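Local coordinates for UPF0131 protein ykqA (Bacillus subtilis, PDB 2QIK), which is a putative gamma-glutamylcyclotransferase, a member of a family that probably releases cyclised glutamyl groups, although its own reaction has not been established, at residues D114-M120 against R213-V217; N126-A132 against V189-Y195; L160-R166 against L180-T186. All blocks are in the same frame, centred on the assembly; numbering follows the deposited sequence.

Contact 1 (D114-M120 against R213-V217); sequences DWKEHQM and RPAFV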
loop_
_atom_site.group_PDB
_atom_site.type_symbol
_atom_site.label_atom_id
_atom_site.label_comp_id
_atom_site.label_asym_id
_atom_site.label_seq_id
_atom_site.Cartn_x
_atom_site.Cartn_y
_atom_site.Cartn_z
ATOM N N ASP A 114 -5.433 -9.161 -3.351
ATOM C CA ASP A 114 -4.101 -8.833 -2.863
ATOM C C ASP A 114 -3.579 -9.976 -2.037
ATOM O O ASP A 114 -4.074 -10.283 -0.950
ATOM C CB ASP A 114 -4.162 -7.503 -2.081
ATOM C CG ASP A 114 -2.798 -6.982 -1.714
ATOM O OD1 ASP A 114 -2.678 -5.720 -1.685
ATOM O OD2 ASP A 114 -1.883 -7.771 -1.417
ATOM N N TRP A 115 -2.543 -10.650 -2.583
ATOM C CA TRP A 115 -2.012 -11.822 -1.934
ATOM C C TRP A 115 -1.414 -11.542 -0.566
ATOM O O TRP A 115 -1.548 -12.344 0.343
ATOM C CB TRP A 115 -0.948 -12.446 -2.880
ATOM C CG TRP A 115 -0.241 -13.636 -2.380
ATOM C CD1 TRP A 115 1.140 -13.775 -2.220
ATOM C CD2 TRP A 115 -0.770 -14.881 -2.213
ATOM N NE1 TRP A 115 1.450 -15.008 -1.826
ATOM C CE2 TRP A 115 0.313 -15.742 -1.806
ATOM C CE3 TRP A 115 -2.042 -15.396 -2.220
ATOM C CZ2 TRP A 115 0.172 -17.083 -1.484
ATOM C CZ3 TRP A 115 -2.153 -16.842 -1.929
ATOM C CH2 TRP A 115 -1.093 -17.597 -1.566
ATOM N N LYS A 116 -0.701 -10.433 -0.440
ATOM C CA LYS A 116 -0.149 -10.088 0.872
ATOM C C LYS A 116 -1.221 -9.767 1.881
ATOM O O LYS A 116 -1.064 -10.120 3.062
ATOM C CB LYS A 116 0.841 -8.933 0.710
ATOM C CG LYS A 116 2.123 -9.194 0.095
ATOM C CD LYS A 116 3.166 -8.163 0.281
ATOM C CE LYS A 116 4.419 -8.696 -0.223
ATOM N NZ LYS A 116 5.493 -7.775 -0.149
ATOM N N GLU A 117 -2.264 -9.088 1.463
ATOM C CA GLU A 117 -3.373 -8.822 2.371
ATOM C C GLU A 117 -4.008 -10.144 2.766
ATOM O O GLU A 117 -4.277 -10.367 3.953
ATOM C CB GLU A 117 -4.364 -7.905 1.663
ATOM C CG GLU A 117 -5.539 -7.420 2.532
ATOM C CD GLU A 117 -6.717 -8.296 2.643
ATOM O OE1 GLU A 117 -7.598 -7.956 3.485
ATOM O OE2 GLU A 117 -6.798 -9.265 1.862
ATOM N N HIS A 118 -4.122 -11.082 1.840
ATOM C CA HIS A 118 -4.704 -12.369 2.125
ATOM C C HIS A 118 -3.829 -13.091 3.134
ATOM O O HIS A 118 -4.329 -13.784 4.035
ATOM C CB HIS A 118 -4.865 -13.165 0.834
ATOM C CG HIS A 118 -5.121 -14.640 1.061
ATOM N ND1 HIS A 118 -4.209 -15.650 0.827
ATOM C CD2 HIS A 118 -6.254 -15.239 1.436
ATOM C CE1 HIS A 118 -4.770 -16.816 1.114
ATOM N NE2 HIS A 118 -6.011 -16.592 1.493
ATOM N N GLN A 119 -2.512 -13.062 2.969
ATOM C CA GLN A 119 -1.597 -13.758 3.912
ATOM C C GLN A 119 -1.728 -13.183 5.312
ATOM O O GLN A 119 -1.755 -13.886 6.277
ATOM C CB GLN A 119 -0.173 -13.641 3.423
ATOM C CG GLN A 119 0.104 -14.479 2.123
ATOM C CD GLN A 119 1.491 -14.258 1.604
ATOM O OE1 GLN A 119 2.229 -15.259 1.381
ATOM N NE2 GLN A 119 1.887 -13.054 1.482
HETATM N N MSE A 120 -1.860 -11.868 5.394
HETATM C CA MSE A 120 -1.974 -11.209 6.663
HETATM C C MSE A 120 -3.226 -11.623 7.418
HETATM O O MSE A 120 -3.216 -11.949 8.620
HETATM C CB MSE A 120 -1.951 -9.700 6.467
HETATM C CG MSE A 120 -2.214 -8.843 7.735
HETATM SE SE MSE A 120 -2.184 -6.982 7.451
HETATM C CE MSE A 120 -3.775 -6.899 6.421
ATOM N N ARG A 213 -7.518 1.056 0.326
ATOM C CA ARG A 213 -7.134 -0.360 0.362
ATOM C C ARG A 213 -5.983 -0.576 1.335
ATOM O O ARG A 213 -5.141 0.319 1.522
ATOM C CB ARG A 213 -6.655 -0.811 -0.993
ATOM C CG ARG A 213 -5.508 -0.143 -1.588
ATOM C CD ARG A 213 -5.151 -0.700 -2.943
ATOM N NE ARG A 213 -3.986 -0.157 -3.436
ATOM C CZ ARG A 213 -2.712 -0.723 -3.269
ATOM N NH1 ARG A 213 -2.473 -1.891 -2.736
ATOM N NH2 ARG A 213 -1.739 -0.142 -3.788
ATOM N N PRO A 214 -5.906 -1.763 1.959
ATOM C CA PRO A 214 -4.693 -2.157 2.640
ATOM C C PRO A 214 -3.557 -2.220 1.645
ATOM O O PRO A 214 -3.759 -2.576 0.467
ATOM C CB PRO A 214 -5.055 -3.524 3.211
ATOM C CG PRO A 214 -6.513 -3.730 3.038
ATOM C CD PRO A 214 -6.898 -2.882 1.891
ATOM N N ALA A 215 -2.364 -1.862 2.082
ATOM C CA ALA A 215 -1.188 -1.873 1.281
ATOM C C ALA A 215 0.003 -2.124 2.157
ATOM O O ALA A 215 -0.101 -2.100 3.391
ATOM C CB ALA A 215 -1.051 -0.565 0.505
ATOM N N PHE A 216 1.164 -2.336 1.565
ATOM C CA PHE A 216 2.361 -2.751 2.299
ATOM C C PHE A 216 3.554 -1.888 1.876
ATOM O O PHE A 216 3.720 -1.638 0.663
ATOM C CB PHE A 216 2.659 -4.236 2.111
ATOM C CG PHE A 216 1.491 -5.047 2.582
ATOM C CD1 PHE A 216 1.336 -5.360 3.881
ATOM C CD2 PHE A 216 0.436 -5.301 1.726
ATOM C CE1 PHE A 216 0.160 -5.972 4.334
ATOM C CE2 PHE A 216 -0.734 -5.878 2.158
ATOM C CZ PHE A 216 -0.818 -6.232 3.469
ATOM N N VAL A 217 4.332 -1.488 2.854
ATOM C CA VAL A 217 5.520 -0.702 2.655
ATOM C C VAL A 217 6.576 -1.169 3.608
ATOM O O VAL A 217 6.327 -1.686 4.669
ATOM C CB VAL A 217 5.253 0.826 2.845
ATOM C CG1 VAL A 217 4.388 1.337 1.753
ATOM C CG2 VAL A 217 4.686 1.157 4.223
HETATM O O HOH W 1 -4.764 -4.001 -1.534
HETATM O O HOH W 2 -0.383 -4.541 -2.461
#
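Phe-216 lays its ring against the first turns of helix 115-120 and gives the largest share of the buried surface. CB of Lys-116 sits over one ring face in a CH-pi contact, 4.1 Å from the Phe-216 centroid and 27° off the ring normal. At the ring edge comes selenomethionine Met-120, whose SE is 4.0 Å from Phe-216 CE1, a Met-aromatic contact in the plane of the ring rather than above it. Glu-117 N approaches Phe-216 CE2 obliquely, while CG of Glu-117 meets CG of Pro-214 at 3.8 Å. Phe-216 CB points at the helix, and with CG anti to the carbonyl carbon (chi1 -59°) the ring lies along Lys-116 and Glu-117. An alanine here is likely to leave Lys-116 CB and the Met-120 selenium without their aromatic partner and open a gap between helix and strand. The helix runs almost perpendicular to strand 213-217, at 95°, and packs on the hairpin of strands 212-221 and 224-234. Asp-114 is the N-cap: its OD2 takes the Glu-117 N-H at 3.2 Å, from well above the carboxylate plane, and also pairs with Arg-12. Asp-114 OD1 makes a long salt bridge of 4.0 Å to Arg-213 NH1. Two waters fill that separation, both donating to Asp-114 OD1 and accepting weakly from Arg-213 NH1; one of them also donates to Pro-214 O at 2.7 Å. Farther out, Gln-30 holds Arg-213 NH2, Ser-112 and Tyr-202 take the Glu-117 carboxylate, and Lys-116 NZ extends away to Lys-13 O and Asp-228.

Contact 2 (N126-A132 against V189-Y195); sequences NPIYYFA and VLYRIPY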
loop_
_atom_site.group_PDB
_atom_site.type_symbol
_atom_site.label_atom_id
_atom_site.label_comp_id
_atom_site.label_asym_id
_atom_site.label_seq_id
_atom_site.Cartn_x
_atom_site.Cartn_y
_atom_site.Cartn_z
ATOM N N ASN A 126 0.430 -11.598 13.680
ATOM C CA ASN A 126 0.412 -10.954 15.004
ATOM C C ASN A 126 1.849 -10.901 15.523
ATOM O O ASN A 126 2.457 -11.950 15.631
ATOM C CB ASN A 126 -0.480 -11.799 15.975
ATOM C CG ASN A 126 -0.793 -11.128 17.289
ATOM O OD1 ASN A 126 -0.835 -11.845 18.380
ATOM N ND2 ASN A 126 -1.076 -9.914 17.274
ATOM N N PRO A 127 2.407 -9.731 15.812
ATOM C CA PRO A 127 1.792 -8.433 15.679
ATOM C C PRO A 127 1.743 -7.960 14.226
ATOM O O PRO A 127 2.316 -8.581 13.334
ATOM C CB PRO A 127 2.771 -7.535 16.433
ATOM C CG PRO A 127 4.071 -8.178 16.239
ATOM C CD PRO A 127 3.796 -9.656 16.320
ATOM N N ILE A 128 1.086 -6.834 14.027
ATOM C CA ILE A 128 1.072 -6.083 12.813
ATOM C C ILE A 128 1.940 -4.809 13.048
ATOM O O ILE A 128 1.722 -4.166 14.081
ATOM C CB ILE A 128 -0.375 -5.670 12.544
ATOM C CG1 ILE A 128 -1.271 -6.902 12.282
ATOM C CG2 ILE A 128 -0.479 -4.689 11.382
ATOM C CD1 ILE A 128 -0.894 -7.737 11.032
ATOM N N TYR A 129 2.818 -4.447 12.101
ATOM C CA TYR A 129 3.502 -3.155 12.147
ATOM C C TYR A 129 2.692 -2.277 11.186
ATOM O O TYR A 129 2.653 -2.495 9.982
ATOM C CB TYR A 129 4.946 -3.345 11.714
ATOM C CG TYR A 129 5.705 -4.007 12.830
ATOM C CD1 TYR A 129 6.136 -3.255 13.921
ATOM C CD2 TYR A 129 5.904 -5.370 12.866
ATOM C CE1 TYR A 129 6.788 -3.849 14.994
ATOM C CE2 TYR A 129 6.500 -5.968 13.941
ATOM C CZ TYR A 129 6.963 -5.235 14.975
ATOM O OH TYR A 129 7.574 -5.850 16.047
ATOM N N TYR A 130 2.028 -1.285 11.751
ATOM C CA TYR A 130 1.070 -0.404 11.101
ATOM C C TYR A 130 1.669 0.993 10.954
ATOM O O TYR A 130 2.015 1.648 11.944
ATOM C CB TYR A 130 -0.242 -0.340 11.876
ATOM C CG TYR A 130 -1.188 0.740 11.394
ATOM C CD1 TYR A 130 -1.540 0.831 10.078
ATOM C CD2 TYR A 130 -1.658 1.683 12.262
ATOM C CE1 TYR A 130 -2.296 1.879 9.613
ATOM C CE2 TYR A 130 -2.462 2.744 11.830
ATOM C CZ TYR A 130 -2.761 2.827 10.481
ATOM O OH TYR A 130 -3.491 3.893 10.020
ATOM N N PHE A 131 1.790 1.440 9.694
ATOM C CA PHE A 131 2.381 2.759 9.358
ATOM C C PHE A 131 1.275 3.792 9.092
ATOM O O PHE A 131 0.495 3.629 8.126
ATOM C CB PHE A 131 3.272 2.606 8.159
ATOM C CG PHE A 131 3.992 3.837 7.760
ATOM C CD1 PHE A 131 5.051 4.371 8.488
ATOM C CD2 PHE A 131 3.648 4.516 6.602
ATOM C CE1 PHE A 131 5.702 5.560 8.087
ATOM C CE2 PHE A 131 4.299 5.729 6.285
ATOM C CZ PHE A 131 5.303 6.183 6.982
ATOM N N ALA A 132 1.204 4.779 9.962
ATOM C CA ALA A 132 0.237 5.838 9.849
ATOM C C ALA A 132 0.932 7.120 9.424
ATOM O O ALA A 132 1.943 7.509 10.026
ATOM C CB ALA A 132 -0.396 6.087 11.279
ATOM N N VAL A 189 4.312 7.484 11.528
ATOM C CA VAL A 189 4.508 6.791 12.832
ATOM C C VAL A 189 4.241 5.297 12.542
ATOM O O VAL A 189 3.214 4.943 11.989
ATOM C CB VAL A 189 3.460 7.306 13.914
ATOM C CG1 VAL A 189 3.660 6.658 15.269
ATOM C CG2 VAL A 189 3.439 8.824 14.021
ATOM N N LEU A 190 5.143 4.454 12.992
ATOM C CA LEU A 190 4.964 3.018 12.940
ATOM C C LEU A 190 4.537 2.548 14.292
ATOM O O LEU A 190 5.200 2.800 15.312
ATOM C CB LEU A 190 6.269 2.325 12.514
ATOM C CG LEU A 190 6.155 0.850 12.256
ATOM C CD1 LEU A 190 5.300 0.620 11.012
ATOM C CD2 LEU A 190 7.496 0.190 12.117
ATOM N N TYR A 191 3.398 1.862 14.366
ATOM C CA TYR A 191 2.877 1.263 15.570
ATOM C C TYR A 191 3.011 -0.261 15.540
ATOM O O TYR A 191 2.864 -0.880 14.490
ATOM C CB TYR A 191 1.399 1.520 15.720
ATOM C CG TYR A 191 0.916 2.942 15.867
ATOM C CD1 TYR A 191 0.852 3.563 17.095
ATOM C CD2 TYR A 191 0.425 3.608 14.784
ATOM C CE1 TYR A 191 0.359 4.814 17.248
ATOM C CE2 TYR A 191 -0.089 4.921 14.906
ATOM C CZ TYR A 191 -0.141 5.494 16.148
ATOM O OH TYR A 191 -0.686 6.756 16.305
ATOM N N ARG A 192 3.322 -0.881 16.675
ATOM C CA ARG A 192 3.204 -2.342 16.832
ATOM C C ARG A 192 1.819 -2.601 17.454
ATOM O O ARG A 192 1.548 -2.148 18.574
ATOM C CB ARG A 192 4.273 -2.849 17.772
ATOM C CG ARG A 192 4.291 -4.350 17.954
ATOM C CD ARG A 192 5.309 -4.821 18.902
ATOM N NE ARG A 192 6.590 -4.557 18.370
ATOM C CZ ARG A 192 7.409 -3.544 18.695
ATOM N NH1 ARG A 192 7.085 -2.682 19.656
ATOM N NH2 ARG A 192 8.568 -3.405 18.065
ATOM N N ILE A 193 0.954 -3.269 16.704
ATOM C CA ILE A 193 -0.423 -3.508 17.145
ATOM C C ILE A 193 -0.750 -5.011 17.110
ATOM O O ILE A 193 -0.184 -5.749 16.291
ATOM C CB ILE A 193 -1.429 -2.710 16.326
ATOM C CG1 ILE A 193 -1.578 -3.267 14.879
ATOM C CG2 ILE A 193 -1.125 -1.227 16.277
ATOM C CD1 ILE A 193 -2.616 -2.509 14.047
ATOM N N PRO A 194 -1.675 -5.468 17.939
ATOM C CA PRO A 194 -2.138 -6.816 17.810
ATOM C C PRO A 194 -3.016 -6.962 16.565
ATOM O O PRO A 194 -3.692 -6.041 16.159
ATOM C CB PRO A 194 -2.928 -7.082 19.120
ATOM C CG PRO A 194 -2.521 -5.943 20.041
ATOM C CD PRO A 194 -2.280 -4.782 19.088
ATOM N N TYR A 195 -3.050 -8.183 16.048
ATOM C CA TYR A 195 -3.994 -8.566 15.001
ATOM C C TYR A 195 -5.440 -8.102 15.335
ATOM O O TYR A 195 -6.203 -7.734 14.449
ATOM C CB TYR A 195 -3.940 -10.046 14.787
ATOM C CG TYR A 195 -4.822 -10.501 13.654
ATOM C CD1 TYR A 195 -4.541 -10.225 12.346
ATOM C CD2 TYR A 195 -5.962 -11.272 13.902
ATOM C CE1 TYR A 195 -5.353 -10.624 11.321
ATOM C CE2 TYR A 195 -6.785 -11.683 12.877
ATOM C CZ TYR A 195 -6.457 -11.377 11.594
ATOM O OH TYR A 195 -7.301 -11.825 10.584
#
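Ile-128 and Ile-193 form the first hydrogen-bonded pair of an antiparallel strand pairing, with Ile-128 N to Ile-193 O at 2.8 Å and the return bond nearly as short. Tyr-130 with Tyr-191 and Ala-132 with Val-189 repeat the pattern, giving six backbone bonds, all close to straight. They join strand 128-132 to 185-193, the middle strand of an antiparallel sheet with 154-161 on its other side. Between them Tyr-129 faces Arg-192 and Phe-131 faces Leu-190 as non-hydrogen-bonded pairs, where CA-H...O contacts add to the backbone pairing. Apolar contacts line the face of Ile-128, Tyr-130 and Ala-132: Ile-193 CG1 packs on Ile-128 CB at 3.6 Å, the Tyr-130 and Tyr-191 side chains run side by side with their CD2 atoms 3.8 Å apart, and Ala-132 CB meets the Tyr-191 ring at its edge. On the opposite face, Leu-190 CD1 lies against CB of both Tyr-129 and Phe-131. The polar contact is made by Arg-192, bent at chi3 (-66°): its NE donates to Tyr-129 OH at 2.8 Å, in the guanidinium plane, and NH2 adds a weak bond. Ring and guanidinium stand almost perpendicular, at 89°. With NH1 paired to Asp-153, Arg-192 is held from two directions, and its positive charge probably polarises the Tyr-129 hydroxyl that accepts from it.

Contact 3 (L160-R166 against L180-T186); sequences LKGYTTR and LEDGGTT
Arg-166 and Asp-182 come at each other from opposite directions, and the guanidinium presents its NE side to a single carboxylate oxygen. Arg-166 NE (2.9 Å) and NH2 (3.0 Å) both donate to Asp-182 OD1, which lies in the guanidinium plane, while the two flat groups are turned 76° apart. The Asp-182 side chain stands between its own backbone N and carbonyl carbon (chi1 65°), bringing OD2 within 2.7 Å of Thr-164 OG1, whose hydroxyl donates to the syn lone pair. Gly-184 N reaches the same OD2 on its anti side and closes an Asx turn. Tyr-163 and Glu-181 meet differently: Glu-181 CG lies over one ring face, 4.1 Å from the Tyr-163 centroid, with the ring and carboxylate planes nearly parallel, 5° apart. Both polar ends lead on to Glu-29 and Gln-30. Thr-165 crosses Thr-186 at about a right angle, their OG1 atoms 2.7 Å apart. Backbone bonds join Leu-160 with Thr-186 and Thr-164 with Leu-180, antiparallel pairs whose register shifts by two across the loops between them, which hold Gly-162, Gly-183 and Gly-184. Four donors thus converge on the Asp-182 carboxylate, which would probably stabilise its negative charge and tie the turn to Thr-164 and Arg-166.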
loop_
_atom_site.group_PDB
_atom_site.type_symbol
_atom_site.label_atom_id
_atom_site.label_comp_id
_atom_site.label_asym_id
_atom_site.label_seq_id
_atom_site.Cartn_x
_atom_site.Cartn_y
_atom_site.Cartn_z
ATOM N N LEU A 160 9.757 6.872 4.968
ATOM C CA LEU A 160 9.359 6.085 3.796
ATOM C C LEU A 160 9.865 6.777 2.545
ATOM O O LEU A 160 9.350 7.823 2.142
ATOM C CB LEU A 160 7.833 5.901 3.748
ATOM C CG LEU A 160 7.332 5.125 2.525
ATOM C CD1 LEU A 160 7.903 3.715 2.342
ATOM C CD2 LEU A 160 5.836 4.988 2.606
ATOM N N LYS A 161 10.819 6.149 1.877
ATOM C CA LYS A 161 11.399 6.656 0.638
ATOM C C LYS A 161 10.477 6.315 -0.525
ATOM O O LYS A 161 9.968 5.193 -0.575
ATOM C CB LYS A 161 12.709 5.886 0.396
ATOM C CG LYS A 161 13.706 6.070 1.576
ATOM C CD LYS A 161 15.135 6.239 1.139
ATOM C CE LYS A 161 16.055 6.877 2.219
ATOM N NZ LYS A 161 15.421 8.032 2.976
ATOM N N GLY A 162 10.263 7.227 -1.435
ATOM C CA GLY A 162 9.576 7.008 -2.667
ATOM C C GLY A 162 8.152 7.494 -2.778
ATOM O O GLY A 162 7.514 7.360 -3.817
ATOM N N TYR A 163 7.632 8.005 -1.672
ATOM C CA TYR A 163 6.227 8.423 -1.540
ATOM C C TYR A 163 6.146 9.829 -1.011
ATOM O O TYR A 163 7.016 10.233 -0.223
ATOM C CB TYR A 163 5.502 7.504 -0.558
ATOM C CG TYR A 163 5.377 6.058 -0.989
ATOM C CD1 TYR A 163 6.444 5.177 -0.906
ATOM C CD2 TYR A 163 4.183 5.549 -1.381
ATOM C CE1 TYR A 163 6.342 3.875 -1.257
ATOM C CE2 TYR A 163 4.020 4.224 -1.702
ATOM C CZ TYR A 163 5.075 3.391 -1.688
ATOM O OH TYR A 163 4.959 2.053 -2.024
ATOM N N THR A 164 5.113 10.539 -1.384
ATOM C CA THR A 164 4.708 11.820 -0.826
ATOM C C THR A 164 3.363 11.755 -0.225
ATOM O O THR A 164 2.453 11.178 -0.772
ATOM C CB THR A 164 4.670 12.889 -1.935
ATOM O OG1 THR A 164 5.925 12.906 -2.646
ATOM C CG2 THR A 164 4.431 14.279 -1.366
ATOM N N THR A 165 3.217 12.376 0.943
ATOM C CA THR A 165 1.888 12.496 1.567
ATOM C C THR A 165 1.095 13.581 0.832
ATOM O O THR A 165 1.522 14.733 0.712
ATOM C CB THR A 165 1.990 12.803 3.057
ATOM O OG1 THR A 165 2.683 11.758 3.718
ATOM C CG2 THR A 165 0.632 12.936 3.712
ATOM N N ARG A 166 -0.051 13.174 0.296
ATOM C CA ARG A 166 -0.874 14.051 -0.526
ATOM C C ARG A 166 -2.334 13.861 -0.210
ATOM O O ARG A 166 -2.722 12.840 0.321
ATOM C CB ARG A 166 -0.624 13.726 -1.987
ATOM C CG ARG A 166 0.731 14.048 -2.468
ATOM C CD ARG A 166 0.810 14.076 -3.969
ATOM N NE ARG A 166 2.176 14.266 -4.454
ATOM C CZ ARG A 166 2.754 15.475 -4.543
ATOM N NH1 ARG A 166 2.077 16.575 -4.265
ATOM N NH2 ARG A 166 3.986 15.566 -4.942
ATOM N N LEU A 180 1.256 9.025 -2.288
ATOM C CA LEU A 180 1.416 8.782 -3.723
ATOM C C LEU A 180 2.809 8.310 -3.989
ATOM O O LEU A 180 3.771 8.922 -3.510
ATOM C CB LEU A 180 1.177 10.037 -4.500
ATOM C CG LEU A 180 0.951 9.929 -6.013
ATOM C CD1 LEU A 180 -0.330 9.192 -6.289
ATOM C CD2 LEU A 180 0.915 11.310 -6.666
ATOM N N GLU A 181 2.970 7.207 -4.742
ATOM C CA GLU A 181 4.306 6.654 -5.041
ATOM C C GLU A 181 4.870 7.419 -6.236
ATOM O O GLU A 181 4.850 6.964 -7.368
ATOM C CB GLU A 181 4.187 5.175 -5.349
ATOM C CG GLU A 181 5.519 4.472 -5.378
ATOM C CD GLU A 181 5.460 3.061 -5.861
ATOM O OE1 GLU A 181 4.378 2.553 -6.185
ATOM O OE2 GLU A 181 6.522 2.402 -5.853
ATOM N N ASP A 182 5.389 8.617 -5.954
ATOM C CA ASP A 182 5.807 9.575 -6.962
ATOM C C ASP A 182 7.266 9.953 -6.889
ATOM O O ASP A 182 7.708 10.893 -7.574
ATOM C CB ASP A 182 4.919 10.824 -6.921
ATOM C CG ASP A 182 5.034 11.628 -5.648
ATOM O OD1 ASP A 182 4.262 12.666 -5.556
ATOM O OD2 ASP A 182 5.903 11.290 -4.771
ATOM N N GLY A 183 8.026 9.261 -6.036
ATOM C CA GLY A 183 9.478 9.451 -5.913
ATOM C C GLY A 183 9.849 10.444 -4.845
ATOM O O GLY A 183 11.025 10.792 -4.750
ATOM N N GLY A 184 8.902 10.992 -4.103
ATOM C CA GLY A 184 9.180 11.918 -3.014
ATOM C C GLY A 184 9.687 11.115 -1.797
ATOM O O GLY A 184 10.108 9.951 -1.868
ATOM N N THR A 185 9.682 11.764 -0.655
ATOM C CA THR A 185 10.001 11.114 0.643
ATOM C C THR A 185 9.025 11.621 1.654
ATOM O O THR A 185 8.591 12.768 1.580
ATOM C CB THR A 185 11.474 11.419 1.074
ATOM O OG1 THR A 185 11.820 10.525 2.116
ATOM C CG2 THR A 185 11.617 12.747 1.809
ATOM N N THR A 186 8.616 10.769 2.561
ATOM C CA THR A 186 7.711 11.150 3.594
ATOM C C THR A 186 7.997 10.502 4.935
ATOM O O THR A 186 8.938 9.698 5.029
ATOM C CB THR A 186 6.291 10.918 3.082
ATOM O OG1 THR A 186 5.389 11.728 3.871
ATOM C CG2 THR A 186 5.844 9.456 3.126
HETATM O O HOH W 3 8.591 14.564 -1.256
HETATM O O HOH W 4 5.394 13.960 2.053
#

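In the fold
Contacts 2 and 3 share strand 185-193: contact 2 pairs it with strand 128-132, while contact 3 pairs its start with strand 154-161 and also pairs the ends of the hairpin 164-171 and 174-180. Contact 1 instead sets a helix across another hairpin, nearest the centre of the chain. Each is partly buried, but contact 3 has the most exposed residues and relies heavily on charged and hydroxyl side chains, contact 2 on regular backbone bonding and apolar pairs, and contact 1 on one aromatic ring beside a long, water-bridged ion pair. They meet directly: Met-120 packs on Ile-128, Phe-131 on Leu-160, and Val-217 on Phe-131, Leu-160 and Tyr-163.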